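Cellulase IBT99 (Metagenomes, PDB 6WBT) probably hydrolyses 6-phospho-alpha-glucosides as a family 4 glycoside hydrolase, and binds NAD, manganese and glucose 6-phosphate together in one site. Local coordinates at residues D80-M86 against Y142-S148; I170-E176 against V320-I325. All coordinates share one frame; numbering follows the deposited sequence.

Contact 1 of 2, residues D80-M86 against Y142-S148. With NAD (nicotinamide-adenine-dinucleotide), chain G.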
loop_
_atom_site.group_PDB
_atom_site.type_symbol
_atom_site.label_atom_id
_atom_site.label_comp_id
_atom_site.label_asym_id
_atom_site.label_seq_id
_atom_site.Cartn_x
_atom_site.Cartn_y
_atom_site.Cartn_z
ATOM N N ASP A 80 37.203 -11.938 -6.709
ATOM C CA ASP A 80 36.057 -12.830 -6.577
ATOM C C ASP A 80 35.201 -12.525 -5.356
ATOM O O ASP A 80 33.971 -12.599 -5.439
ATOM C CB ASP A 80 36.525 -14.288 -6.514
ATOM C CG ASP A 80 37.021 -14.794 -7.853
ATOM O OD1 ASP A 80 36.289 -14.641 -8.852
ATOM O OD2 ASP A 80 38.141 -15.341 -7.905
ATOM N N TYR A 81 35.812 -12.193 -4.221
ATOM C CA TYR A 81 35.064 -11.873 -3.012
ATOM C C TYR A 81 35.788 -10.774 -2.254
ATOM O O TYR A 81 36.971 -10.915 -1.930
ATOM C CB TYR A 81 34.877 -13.111 -2.130
ATOM C CG TYR A 81 33.889 -14.098 -2.706
ATOM C CD1 TYR A 81 34.319 -15.180 -3.465
ATOM C CD2 TYR A 81 32.524 -13.939 -2.509
ATOM C CE1 TYR A 81 33.418 -16.078 -4.001
ATOM C CE2 TYR A 81 31.616 -14.833 -3.040
ATOM C CZ TYR A 81 32.067 -15.900 -3.786
ATOM O OH TYR A 81 31.163 -16.790 -4.316
ATOM N N ILE A 82 35.076 -9.688 -1.970
ATOM C CA ILE A 82 35.631 -8.524 -1.289
ATOM C C ILE A 82 34.965 -8.415 0.074
ATOM O O ILE A 82 33.747 -8.212 0.166
ATOM C CB ILE A 82 35.432 -7.234 -2.102
ATOM C CG1 ILE A 82 36.130 -7.332 -3.463
ATOM C CG2 ILE A 82 35.948 -6.033 -1.324
ATOM C CD1 ILE A 82 35.260 -7.893 -4.574
HETATM N N MSE A 83 35.758 -8.549 1.131
HETATM C CA MSE A 83 35.247 -8.399 2.487
HETATM C C MSE A 83 35.624 -7.030 3.043
HETATM O O MSE A 83 36.770 -6.795 3.423
HETATM C CB MSE A 83 35.774 -9.517 3.389
HETATM C CG MSE A 83 35.279 -10.902 2.996
HETATM SE SE MSE A 83 35.860 -12.310 4.216
HETATM C CE MSE A 83 37.782 -12.205 3.913
ATOM N N ALA A 84 34.645 -6.129 3.079
ATOM C CA ALA A 84 34.875 -4.743 3.464
ATOM C C ALA A 84 34.799 -4.590 4.977
ATOM O O ALA A 84 33.836 -5.038 5.608
ATOM C CB ALA A 84 33.857 -3.823 2.790
ATOM N N GLN A 85 35.815 -3.955 5.551
ATOM C CA GLN A 85 35.833 -3.654 6.978
ATOM C C GLN A 85 36.531 -2.313 7.196
ATOM O O GLN A 85 37.397 -2.164 8.059
ATOM C CB GLN A 85 36.503 -4.779 7.767
ATOM C CG GLN A 85 37.887 -5.166 7.270
ATOM C CD GLN A 85 38.508 -6.273 8.097
ATOM O OE1 GLN A 85 37.807 -7.030 8.769
ATOM N NE2 GLN A 85 39.832 -6.371 8.056
HETATM N N MSE A 86 36.153 -1.317 6.403
HETATM C CA MSE A 86 36.759 0.005 6.489
HETATM C C MSE A 86 36.197 0.803 7.659
HETATM O O MSE A 86 35.082 0.556 8.117
HETATM C CB MSE A 86 36.543 0.779 5.186
HETATM C CG MSE A 86 35.093 1.167 4.933
HETATM SE SE MSE A 86 34.845 2.202 3.298
HETATM C CE MSE A 86 35.424 0.865 2.003
ATOM N N TYR A 142 31.301 -10.932 -8.923
ATOM C CA TYR A 142 31.906 -10.599 -7.645
ATOM C C TYR A 142 30.842 -10.500 -6.556
ATOM O O TYR A 142 29.642 -10.396 -6.824
ATOM C CB TYR A 142 32.679 -9.281 -7.741
ATOM C CG TYR A 142 31.800 -8.048 -7.745
ATOM C CD1 TYR A 142 31.256 -7.560 -8.926
ATOM C CD2 TYR A 142 31.516 -7.369 -6.566
ATOM C CE1 TYR A 142 30.453 -6.435 -8.932
ATOM C CE2 TYR A 142 30.711 -6.249 -6.562
ATOM C CZ TYR A 142 30.185 -5.784 -7.745
ATOM O OH TYR A 142 29.387 -4.664 -7.739
ATOM N N TRP A 143 31.299 -10.535 -5.308
ATOM C CA TRP A 143 30.426 -10.342 -4.160
ATOM C C TRP A 143 31.158 -9.517 -3.116
ATOM O O TRP A 143 32.313 -9.808 -2.791
ATOM C CB TRP A 143 29.979 -11.678 -3.555
ATOM C CG TRP A 143 28.869 -12.334 -4.309
ATOM C CD1 TRP A 143 28.934 -13.504 -5.008
ATOM C CD2 TRP A 143 27.525 -11.857 -4.448
ATOM N NE1 TRP A 143 27.712 -13.788 -5.569
ATOM C CE2 TRP A 143 26.830 -12.793 -5.240
ATOM C CE3 TRP A 143 26.841 -10.732 -3.977
ATOM C CZ2 TRP A 143 25.488 -12.636 -5.575
ATOM C CZ3 TRP A 143 25.508 -10.579 -4.309
ATOM C CH2 TRP A 143 24.844 -11.525 -5.101
ATOM N N ILE A 144 30.488 -8.495 -2.601
ATOM C CA ILE A 144 31.028 -7.655 -1.540
ATOM C C ILE A 144 30.228 -7.955 -0.279
ATOM O O ILE A 144 29.125 -7.428 -0.088
ATOM C CB ILE A 144 30.966 -6.165 -1.892
ATOM C CG1 ILE A 144 31.722 -5.895 -3.188
ATOM C CG2 ILE A 144 31.540 -5.336 -0.750
ATOM C CD1 ILE A 144 31.685 -4.450 -3.604
ATOM N N VAL A 145 30.781 -8.795 0.587
ATOM C CA VAL A 145 30.151 -9.061 1.869
ATOM C C VAL A 145 30.531 -7.936 2.823
ATOM O O VAL A 145 31.545 -8.014 3.531
ATOM C CB VAL A 145 30.552 -10.450 2.411
ATOM C CG1 VAL A 145 29.921 -10.679 3.770
ATOM C CG2 VAL A 145 30.116 -11.536 1.431
ATOM N N ASN A 146 29.731 -6.872 2.826
ATOM C CA ASN A 146 30.041 -5.681 3.604
ATOM C C ASN A 146 29.536 -5.845 5.030
ATOM O O ASN A 146 28.358 -6.143 5.250
ATOM C CB ASN A 146 29.425 -4.452 2.946
ATOM C CG ASN A 146 29.605 -3.195 3.773
ATOM O OD1 ASN A 146 30.600 -3.035 4.480
ATOM N ND2 ASN A 146 28.632 -2.295 3.695
ATOM N N TYR A 147 30.430 -5.657 5.996
ATOM C CA TYR A 147 30.048 -5.618 7.400
ATOM C C TYR A 147 30.637 -4.394 8.088
ATOM O O TYR A 147 30.814 -4.397 9.308
ATOM C CB TYR A 147 30.466 -6.902 8.122
ATOM C CG TYR A 147 31.930 -7.252 7.991
ATOM C CD1 TYR A 147 32.395 -7.985 6.907
ATOM C CD2 TYR A 147 32.845 -6.863 8.960
ATOM C CE1 TYR A 147 33.730 -8.311 6.785
ATOM C CE2 TYR A 147 34.182 -7.186 8.848
ATOM C CZ TYR A 147 34.619 -7.909 7.759
ATOM O OH TYR A 147 35.950 -8.229 7.649
ATOM N N SER A 148 30.950 -3.352 7.323
ATOM C CA SER A 148 31.444 -2.112 7.895
ATOM C C SER A 148 30.282 -1.247 8.365
ATOM O O SER A 148 29.196 -1.248 7.778
ATOM C CB SER A 148 32.292 -1.348 6.876
ATOM O OG SER A 148 31.568 -1.099 5.684
HETATM P PA NAD G . 40.341 0.282 12.399
HETATM O O1A NAD G . 40.249 1.769 12.477
HETATM O O2A NAD G . 41.222 -0.418 13.380
HETATM O O5B NAD G . 40.764 -0.134 10.906
HETATM C C5B NAD G . 39.967 0.332 9.782
HETATM C C4B NAD G . 40.803 0.282 8.526
HETATM O O4B NAD G . 40.037 0.803 7.406
HETATM C C3B NAD G . 42.106 1.099 8.548
HETATM O O3B NAD G . 43.182 0.292 8.085
HETATM C C2B NAD G . 41.821 2.230 7.554
HETATM O O2B NAD G . 42.977 2.799 6.978
HETATM C C1B NAD G . 40.928 1.495 6.565
HETATM N N9A NAD G . 40.172 2.369 5.675
HETATM C C8A NAD G . 39.625 3.587 5.989
HETATM N N7A NAD G . 39.007 4.157 4.985
HETATM C C5A NAD G . 39.163 3.264 3.935
HETATM C C6A NAD G . 38.735 3.298 2.593
HETATM N N6A NAD G . 38.040 4.301 2.066
HETATM N N1A NAD G . 39.063 2.246 1.807
HETATM C C2A NAD G . 39.765 1.241 2.344
HETATM N N3A NAD G . 40.219 1.102 3.587
HETATM C C4A NAD G . 39.883 2.158 4.346
HETATM O O3 NAD G . 38.865 -0.336 12.507
HETATM P PN NAD G . 38.273 -1.586 13.320
HETATM O O1N NAD G . 39.094 -2.794 13.017
HETATM O O2N NAD G . 38.087 -1.190 14.748
HETATM O O5D NAD G . 36.840 -1.728 12.618
HETATM C C5D NAD G . 36.805 -1.857 11.175
HETATM C C4D NAD G . 35.382 -1.711 10.698
HETATM O O4D NAD G . 34.629 -2.879 11.092
HETATM C C3D NAD G . 34.604 -0.519 11.275
HETATM O O3D NAD G . 33.886 0.132 10.236
HETATM C C2D NAD G . 33.655 -1.227 12.248
HETATM O O2D NAD G . 32.519 -0.468 12.627
HETATM C C1D NAD G . 33.315 -2.472 11.438
HETATM N N1N NAD G . 32.683 -3.536 12.267
HETATM C C2N NAD G . 31.344 -3.794 12.138
HETATM C C3N NAD G . 30.731 -4.762 12.919
HETATM C C7N NAD G . 29.267 -5.035 12.686
HETATM O O7N NAD G . 28.549 -5.326 13.638
HETATM N N7N NAD G . 28.822 -4.981 11.438
HETATM C C4N NAD G . 31.489 -5.448 13.862
HETATM C C5N NAD G . 32.842 -5.204 13.958
HETATM C C6N NAD G . 33.420 -4.249 13.151
#

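Contact 2 of 2, residues I170-E176 against V320-I325. With MN (manganese (II) ion), chain E; NAD (nicotinamide-adenine-dinucleotide), chain G; G6P (6-O-phosphono-alpha-D-glucopyranose), chain F.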
loop_
_atom_site.group_PDB
_atom_site.type_symbol
_atom_site.label_atom_id
_atom_site.label_comp_id
_atom_site.label_asym_id
_atom_site.label_seq_id
_atom_site.Cartn_x
_atom_site.Cartn_y
_atom_site.Cartn_z
ATOM N N ILE A 170 25.800 -7.134 6.297
ATOM C CA ILE A 170 25.514 -8.000 7.429
ATOM C C ILE A 170 25.969 -7.311 8.712
ATOM O O ILE A 170 26.531 -6.216 8.691
ATOM C CB ILE A 170 26.179 -9.385 7.287
ATOM C CG1 ILE A 170 27.696 -9.234 7.148
ATOM C CG2 ILE A 170 25.600 -10.139 6.100
ATOM C CD1 ILE A 170 28.438 -10.551 7.106
ATOM N N CYS A 171 25.719 -7.976 9.838
ATOM C CA CYS A 171 26.087 -7.465 11.150
ATOM C C CYS A 171 26.194 -8.638 12.113
ATOM O O CYS A 171 25.439 -9.608 12.011
ATOM C CB CYS A 171 25.061 -6.448 11.663
ATOM S SG CYS A 171 25.336 -5.891 13.359
ATOM N N ASP A 172 27.136 -8.539 13.049
ATOM C CA ASP A 172 27.388 -9.610 14.005
ATOM C C ASP A 172 26.781 -9.348 15.378
ATOM O O ASP A 172 26.902 -10.201 16.262
ATOM C CB ASP A 172 28.896 -9.851 14.147
ATOM C CG ASP A 172 29.589 -8.774 14.961
ATOM O OD1 ASP A 172 29.175 -7.601 14.879
ATOM O OD2 ASP A 172 30.551 -9.101 15.686
HETATM N N MSE A 173 26.141 -8.200 15.581
HETATM C CA MSE A 173 25.512 -7.899 16.867
HETATM C C MSE A 173 24.370 -8.869 17.206
HETATM O O MSE A 173 24.288 -9.332 18.345
HETATM C CB MSE A 173 25.008 -6.451 16.898
HETATM C CG MSE A 173 24.503 -5.993 18.260
HETATM SE SE MSE A 173 25.924 -5.851 19.591
HETATM C CE MSE A 173 25.466 -7.387 20.696
ATOM N N PRO A 174 23.484 -9.183 16.247
ATOM C CA PRO A 174 22.499 -10.242 16.525
ATOM C C PRO A 174 23.144 -11.596 16.764
ATOM O O PRO A 174 22.668 -12.364 17.608
ATOM C CB PRO A 174 21.615 -10.238 15.269
ATOM C CG PRO A 174 21.780 -8.878 14.698
ATOM C CD PRO A 174 23.210 -8.534 14.951
ATOM N N VAL A 175 24.225 -11.905 16.046
ATOM C CA VAL A 175 24.903 -13.184 16.237
ATOM C C VAL A 175 25.580 -13.231 17.602
ATOM O O VAL A 175 25.633 -14.285 18.248
ATOM C CB VAL A 175 25.907 -13.432 15.097
ATOM C CG1 VAL A 175 26.438 -14.858 15.154
ATOM C CG2 VAL A 175 25.262 -13.149 13.749
ATOM N N GLU A 176 26.107 -12.095 18.064
ATOM C CA GLU A 176 26.703 -12.045 19.397
ATOM C C GLU A 176 25.644 -12.204 20.480
ATOM O O GLU A 176 25.904 -12.812 21.525
ATOM C CB GLU A 176 27.472 -10.737 19.579
ATOM C CG GLU A 176 28.823 -10.714 18.886
ATOM C CD GLU A 176 29.899 -11.424 19.683
ATOM O OE1 GLU A 176 30.742 -10.732 20.289
ATOM O OE2 GLU A 176 29.899 -12.673 19.712
ATOM N N VAL A 320 32.372 -14.278 17.405
ATOM C CA VAL A 320 31.696 -14.948 16.300
ATOM C C VAL A 320 31.780 -14.039 15.082
ATOM O O VAL A 320 31.070 -14.232 14.088
ATOM C CB VAL A 320 30.235 -15.281 16.652
ATOM C CG1 VAL A 320 29.743 -16.467 15.833
ATOM C CG2 VAL A 320 30.104 -15.560 18.140
ATOM N N HIS A 321 32.658 -13.040 15.161
ATOM C CA HIS A 321 32.798 -12.076 14.077
ATOM C C HIS A 321 33.279 -12.754 12.799
ATOM O O HIS A 321 32.629 -12.671 11.753
ATOM C CB HIS A 321 33.758 -10.965 14.501
ATOM C CG HIS A 321 33.787 -9.805 13.559
ATOM N ND1 HIS A 321 34.877 -9.518 12.765
ATOM C CD2 HIS A 321 32.857 -8.860 13.281
ATOM C CE1 HIS A 321 34.618 -8.443 12.043
ATOM N NE2 HIS A 321 33.398 -8.029 12.331
ATOM N N GLY A 322 34.421 -13.439 12.870
ATOM C CA GLY A 322 34.954 -14.089 11.687
ATOM C C GLY A 322 34.167 -15.310 11.257
ATOM O O GLY A 322 34.086 -15.608 10.062
ATOM N N LYS A 323 33.575 -16.032 12.213
ATOM C CA LYS A 323 32.829 -17.238 11.868
ATOM C C LYS A 323 31.581 -16.912 11.058
ATOM O O LYS A 323 31.208 -17.665 10.150
ATOM C CB LYS A 323 32.452 -18.007 13.135
ATOM C CG LYS A 323 33.617 -18.690 13.829
ATOM C CD LYS A 323 33.154 -19.419 15.081
ATOM C CE LYS A 323 34.287 -20.201 15.727
ATOM N NZ LYS A 323 33.846 -20.870 16.984
ATOM N N PHE A 324 30.921 -15.794 11.368
ATOM C CA PHE A 324 29.676 -15.447 10.691
ATOM C C PHE A 324 29.924 -14.901 9.288
ATOM O O PHE A 324 29.160 -15.196 8.362
ATOM C CB PHE A 324 28.894 -14.440 11.533
ATOM C CG PHE A 324 27.776 -13.765 10.794
ATOM C CD1 PHE A 324 26.725 -14.504 10.275
ATOM C CD2 PHE A 324 27.767 -12.390 10.631
ATOM C CE1 PHE A 324 25.695 -13.883 9.597
ATOM C CE2 PHE A 324 26.738 -11.765 9.958
ATOM C CZ PHE A 324 25.701 -12.512 9.439
ATOM N N ILE A 325 30.984 -14.111 9.112
ATOM C CA ILE A 325 31.253 -13.511 7.809
ATOM C C ILE A 325 31.742 -14.566 6.822
ATOM O O ILE A 325 31.368 -14.552 5.643
ATOM C CB ILE A 325 32.261 -12.358 7.957
ATOM C CG1 ILE A 325 31.717 -11.313 8.931
ATOM C CG2 ILE A 325 32.559 -11.730 6.605
ATOM C CD1 ILE A 325 32.771 -10.391 9.489
HETATM MN MN MN E . 26.792 -4.000 13.777
HETATM P PA NAD G . 40.341 0.282 12.399
HETATM O O1A NAD G . 40.249 1.769 12.477
HETATM O O2A NAD G . 41.222 -0.418 13.380
HETATM O O5B NAD G . 40.764 -0.134 10.906
HETATM C C5B NAD G . 39.967 0.332 9.782
HETATM C C4B NAD G . 40.803 0.282 8.526
HETATM O O4B NAD G . 40.037 0.803 7.406
HETATM C C3B NAD G . 42.106 1.099 8.548
HETATM O O3B NAD G . 43.182 0.292 8.085
HETATM C C2B NAD G . 41.821 2.230 7.554
HETATM O O2B NAD G . 42.977 2.799 6.978
HETATM C C1B NAD G . 40.928 1.495 6.565
HETATM N N9A NAD G . 40.172 2.369 5.675
HETATM C C8A NAD G . 39.625 3.587 5.989
HETATM N N7A NAD G . 39.007 4.157 4.985
HETATM C C5A NAD G . 39.163 3.264 3.935
HETATM C C6A NAD G . 38.735 3.298 2.593
HETATM N N6A NAD G . 38.040 4.301 2.066
HETATM N N1A NAD G . 39.063 2.246 1.807
HETATM C C2A NAD G . 39.765 1.241 2.344
HETATM N N3A NAD G . 40.219 1.102 3.587
HETATM C C4A NAD G . 39.883 2.158 4.346
HETATM O O3 NAD G . 38.865 -0.336 12.507
HETATM P PN NAD G . 38.273 -1.586 13.320
HETATM O O1N NAD G . 39.094 -2.794 13.017
HETATM O O2N NAD G . 38.087 -1.190 14.748
HETATM O O5D NAD G . 36.840 -1.728 12.618
HETATM C C5D NAD G . 36.805 -1.857 11.175
HETATM C C4D NAD G . 35.382 -1.711 10.698
HETATM O O4D NAD G . 34.629 -2.879 11.092
HETATM C C3D NAD G . 34.604 -0.519 11.275
HETATM O O3D NAD G . 33.886 0.132 10.236
HETATM C C2D NAD G . 33.655 -1.227 12.248
HETATM O O2D NAD G . 32.519 -0.468 12.627
HETATM C C1D NAD G . 33.315 -2.472 11.438
HETATM N N1N NAD G . 32.683 -3.536 12.267
HETATM C C2N NAD G . 31.344 -3.794 12.138
HETATM C C3N NAD G . 30.731 -4.762 12.919
HETATM C C7N NAD G . 29.267 -5.035 12.686
HETATM O O7N NAD G . 28.549 -5.326 13.638
HETATM N N7N NAD G . 28.822 -4.981 11.438
HETATM C C4N NAD G . 31.489 -5.448 13.862
HETATM C C5N NAD G . 32.842 -5.204 13.958
HETATM C C6N NAD G . 33.420 -4.249 13.151
HETATM C C1 G6P F . 29.386 -5.444 17.708
HETATM C C2 G6P F . 28.617 -4.386 16.920
HETATM C C3 G6P F . 29.569 -3.402 16.250
HETATM C C4 G6P F . 30.569 -2.857 17.263
HETATM C C5 G6P F . 31.265 -4.020 17.959
HETATM C C6 G6P F . 32.321 -3.559 18.958
HETATM O O1 G6P F . 30.132 -6.265 16.803
HETATM O O2 G6P F . 27.814 -5.024 15.921
HETATM O O3 G6P F . 28.821 -2.323 15.680
HETATM O O4 G6P F . 31.537 -2.038 16.598
HETATM O O5 G6P F . 30.283 -4.815 18.624
HETATM O O6 G6P F . 32.497 -2.145 18.901
HETATM P P G6P F . 33.776 -1.471 19.609
HETATM O O1P G6P F . 33.232 -0.210 20.233
HETATM O O2P G6P F . 34.756 -1.253 18.481
HETATM O O3P G6P F . 34.218 -2.514 20.608
#

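Contact 1 of 2, residues D80-M86 against Y142-S148
Ile82 and Ile144 sit side by side in the closely packed middle of this pair of parallel strands. Ile82 N gives a nearly straight bond to Trp143 O (2.9 Å, 174°), and CB of Ile82 lies 4.1 Å from CG1 of Ile144. On the same face, Cys134 of helix 114-136 covers both isoleucines. On the other face the Tyr81 and Trp143 side chains run the same way; their rings are nearly parallel, 19° apart, but so slid that they barely overlap. What packs instead is Tyr81 CD2 on Trp143 CB, at 3.6 Å, with helix 321-334 reaching Tyr81 through Val329 and Ile333.

These are neighbouring central strands of the Rossmann domain, joined by a crossover through helices 90-103 and 114-136, and their C-terminal ends carry the NAD. The remaining backbone bonds are weak: Val145 N to Ile82 O, Trp143 N to Asp80 O, and, toward the cofactor, Tyr147 N to Ala84 O at 3.5 Å. Side chains take over there. The Tyr147 ring, put between its own N and carbonyl carbon by chi1 54°, carries Ala84 O over the centre of one face, 3.4 Å above its plane. Gln85 runs alongside that ring, its amide standing steeply to it; OE1 is modelled doubtfully close to Tyr147 OH, and the NE2 bond to Gly11 O agrees with this way round of the amide. Asn146 OD1 takes Ser148 N at 2.9 Å in an Asx turn. Within that turn, Tyr147 O accepts a hydrogen bond from N7N of the nicotinamide at 3.0 Å.

Contact 2 of 2, residues I170-E176 against V320-I325
Cys171 SG is gripped twice, by the manganese ion at 2.4 Å and by Met173 N, which donates to it at 3.3 Å, while the carbonyl O of the same residue lies against Phe324 CE2 across the contact. With SG anti to the backbone N (chi1 174°), the sulfur reaches the metal, whose other ligands are His201, O7N of NAD and O2 of the sugar phosphate. Next along the chain, Asp172 works in two directions. OD1 accepts a hydrogen bond from O1 of glucose 6-phosphate, and OD2 comes to the edge of the His321 ring, 3.3 Å from CD2, with the carboxylate turned 77° from the imidazole. NE2 of that ring is 3.3 Å from C5N of the nicotinamide.

Two helix starts meet here: the Cys171 bond caps helix 173-184, which follows the sixth parallel strand of the Rossmann sheet, and Val320 is the N-cap of helix 321-334, from the C-terminal family region, so residues of both family regions line the ligand site.

Behind the polar groups the packing is greasy. Val175 CG2 sits squarely over the Phe324 ring, 3.9 Å from its centroid, as a CH-pi contact, and its other branch, CG1, meets Val320 CG1 at 3.7 Å. Ile170 points against the Phe324 side chain and meets the ring obliquely, CD1 being 3.5 Å from Phe324 CE2 and also touching CG1 of Ile325. Replacing Phe324 by an alanine would probably open a gap between Ile170 and Val175 and leave the Val175 methyl without its ring face.

Overall arrangement
Both contacts are buried and both touch NAD, but they build different parts of its site. Contact 1 pairs two strands of the Rossmann sheet and the loops that follow them, held by strand pairing and apolar side chains, with the cofactor at its C-terminal end and charged partners, Lys3 and Arg166, at the other. Contact 2 joins two helix starts from separate family regions; metal, sugar and cofactor meet on its polar side, and side-chain packing does the joining. They touch directly: Asn146 O probably accepts a hydrogen bond from Ile170 N in the next strand, and the Tyr147 ring meets His321 steeply. Helix 321-334 serves both, its start in contact 2 and its later turns over Tyr81 and Val145 of contact 1.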